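Local coordinates for Sam-dependent methyltransferases (Streptomyces davawensis jcm 4913, PDB 4D7K), which catalyses the two successive S-adenosyl methionine-dependent N-methylations that convert 8-amino-8-demethyl-D-riboflavin into the antibiotic roseoflavin, at the interface of chains A and B. Sequence-based numbering; all coordinates share one arbitrary frame. Chains: chain A/B, Sam-dependent methyltransferases.

The interface of chains A and B. Residues chain A 117-118, 120-121, 124, 300; chain B 28-29, 31-32, 35, 66.
A:Tyr117 presses its beta-methylene against the ring of B:Phe28, with CB centred over one face, 3.4 Å from the ring centroid. This is a CH-pi contact rather than a ring stack: the tyrosine CG lies anti to its own carbonyl carbon (chi1 -76°), which carries the aromatic ring outward past the rim and back from the phenylalanine face, and the two side chains cross at about a right angle. Within chain A, the methyl CD2 of A:Leu300 meets the edge of the tyrosine ring in its plane. The A:Tyr117 carbonyl O approaches from the same side as CB but beyond the rim, 3.3 Å from CD1 of B:Phe28; a flat, apolar ring suits a place beside both a methylene and the main chain. A:Gly118, with no side chain, brings bare main chain up to the same ring, its N 3.8 Å from B:Phe28 CE1.

Branched aliphatic groups continue the close packing. A:Leu120 points its methyl CD2 between two partners, B:Leu66 CD1 at 3.7 Å and B:Ala32 CB at 3.8 Å. The small B:Ala32 is likely to let helix 120-126 come close to helix 13-35, and A:Val121 CG2 also rests on its methyl, 3.9 Å away. With CG anti to the backbone N (chi1 180°), B:Leu66 reaches out and its forked tip fills two places, giving CD1 to A:Leu120 and CD2 to A:Val124 CG2. Beta-branched valines offer a methyl close to their helix, as where B:Val29 CG2 touches A:Leu300 CD1 at 3.6 Å.

Packing is looser toward B:Tyr31 and B:Lys35. The tyrosine ring comes no nearer than 4.2 Å, from CE2 to A:Gly118 O, while lysine CG lies over one of its faces, toward the rim, from within chain B. B:Lys35 offers chain A chiefly its aliphatic base, its amino group extending away, as suits a marginal polar tip.

No polar bond crosses this patch, so shape and apolar burial hold it. Repeated by the two-fold axis, it joins helix 13-35 of the dimerisation domain to the partner subunit, helping to build the homodimer.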
# COMPACT_ATOMS: atom_id res chain seq x y z
N TYR A 117 5.16 -10.03 -4.44
CA TYR A 117 4.35 -9.00 -5.09
C TYR A 117 5.22 -8.05 -5.92
O TYR A 117 4.75 -7.43 -6.87
CB TYR A 117 3.53 -8.22 -4.05
CG TYR A 117 2.34 -9.01 -3.55
CD1 TYR A 117 2.49 -10.01 -2.60
CD2 TYR A 117 1.07 -8.77 -4.06
CE1 TYR A 117 1.41 -10.74 -2.16
CE2 TYR A 117 -0.02 -9.49 -3.62
CZ TYR A 117 0.16 -10.48 -2.67
OH TYR A 117 -0.92 -11.21 -2.23
N GLY A 118 6.50 -7.96 -5.58
CA GLY A 118 7.44 -7.17 -6.35
C GLY A 118 7.81 -7.84 -7.67
O GLY A 118 8.00 -7.17 -8.68
N LEU A 120 6.02 -9.37 -9.62
CA LEU A 120 4.79 -9.51 -10.40
C LEU A 120 5.06 -9.39 -11.90
O LEU A 120 4.38 -10.02 -12.71
CB LEU A 120 3.78 -8.47 -9.94
CG LEU A 120 2.43 -8.43 -10.65
CD1 LEU A 120 1.69 -9.73 -10.44
CD2 LEU A 120 1.61 -7.25 -10.14
N VAL A 121 6.06 -8.59 -12.26
CA VAL A 121 6.41 -8.39 -13.66
C VAL A 121 7.02 -9.64 -14.28
O VAL A 121 6.63 -10.05 -15.37
CB VAL A 121 7.41 -7.22 -13.82
CG1 VAL A 121 7.91 -7.14 -15.25
CG2 VAL A 121 6.76 -5.90 -13.41
N VAL A 124 4.31 -12.33 -14.74
CA VAL A 124 3.51 -12.09 -15.94
C VAL A 124 4.31 -12.45 -17.19
O VAL A 124 3.78 -13.02 -18.14
CB VAL A 124 3.03 -10.62 -16.02
CG1 VAL A 124 2.37 -10.34 -17.35
CG2 VAL A 124 2.05 -10.33 -14.88
N LEU A 300 -5.02 -10.70 -8.10
CA LEU A 300 -3.59 -10.45 -7.97
C LEU A 300 -2.94 -11.43 -7.00
O LEU A 300 -1.87 -11.97 -7.27
CB LEU A 300 -3.34 -9.02 -7.49
CG LEU A 300 -1.89 -8.58 -7.55
CD1 LEU A 300 -1.55 -8.20 -8.98
CD2 LEU A 300 -1.61 -7.44 -6.59
N PHE B 28 0.95 -2.32 -6.03
CA PHE B 28 1.77 -3.24 -6.82
C PHE B 28 1.28 -3.33 -8.25
O PHE B 28 2.08 -3.44 -9.19
CB PHE B 28 1.79 -4.63 -6.19
CG PHE B 28 2.69 -4.75 -5.01
CD1 PHE B 28 4.07 -4.74 -5.17
CD2 PHE B 28 2.17 -4.86 -3.73
CE1 PHE B 28 4.90 -4.84 -4.08
CE2 PHE B 28 3.00 -4.96 -2.63
CZ PHE B 28 4.37 -4.95 -2.81
N VAL B 29 -0.04 -3.31 -8.42
CA VAL B 29 -0.65 -3.39 -9.74
C VAL B 29 -0.18 -2.23 -10.60
O VAL B 29 0.25 -2.42 -11.74
CB VAL B 29 -2.19 -3.41 -9.65
CG1 VAL B 29 -2.83 -3.08 -10.99
CG2 VAL B 29 -2.67 -4.75 -9.13
N TYR B 31 2.38 -0.29 -10.14
CA TYR B 31 3.82 -0.38 -10.32
C TYR B 31 4.17 -1.24 -11.53
O TYR B 31 5.00 -0.86 -12.35
CB TYR B 31 4.49 -0.94 -9.07
CG TYR B 31 5.94 -1.36 -9.27
CD1 TYR B 31 6.96 -0.42 -9.22
CD2 TYR B 31 6.28 -2.69 -9.50
CE1 TYR B 31 8.27 -0.79 -9.40
CE2 TYR B 31 7.60 -3.07 -9.68
CZ TYR B 31 8.59 -2.11 -9.63
OH TYR B 31 9.90 -2.47 -9.80
N ALA B 32 3.53 -2.41 -11.62
CA ALA B 32 3.86 -3.36 -12.68
C ALA B 32 3.40 -2.85 -14.04
O ALA B 32 4.08 -3.06 -15.05
CB ALA B 32 3.23 -4.72 -12.39
N LYS B 35 6.02 -0.26 -15.06
CA LYS B 35 7.32 -0.86 -15.42
C LYS B 35 7.27 -1.57 -16.77
O LYS B 35 8.27 -1.64 -17.47
CB LYS B 35 7.78 -1.84 -14.34
CG LYS B 35 8.07 -1.22 -12.99
CD LYS B 35 9.20 -0.21 -13.05
CE LYS B 35 10.52 -0.88 -13.37
NZ LYS B 35 11.66 0.05 -13.20
N LEU B 66 -3.52 -9.25 -15.14
CA LEU B 66 -2.91 -8.03 -14.65
C LEU B 66 -3.63 -6.80 -15.20
O LEU B 66 -3.93 -5.85 -14.47
CB LEU B 66 -1.43 -7.99 -15.02
CG LEU B 66 -0.61 -6.77 -14.60
CD1 LEU B 66 -0.51 -6.69 -13.09
CD2 LEU B 66 0.77 -6.85 -15.22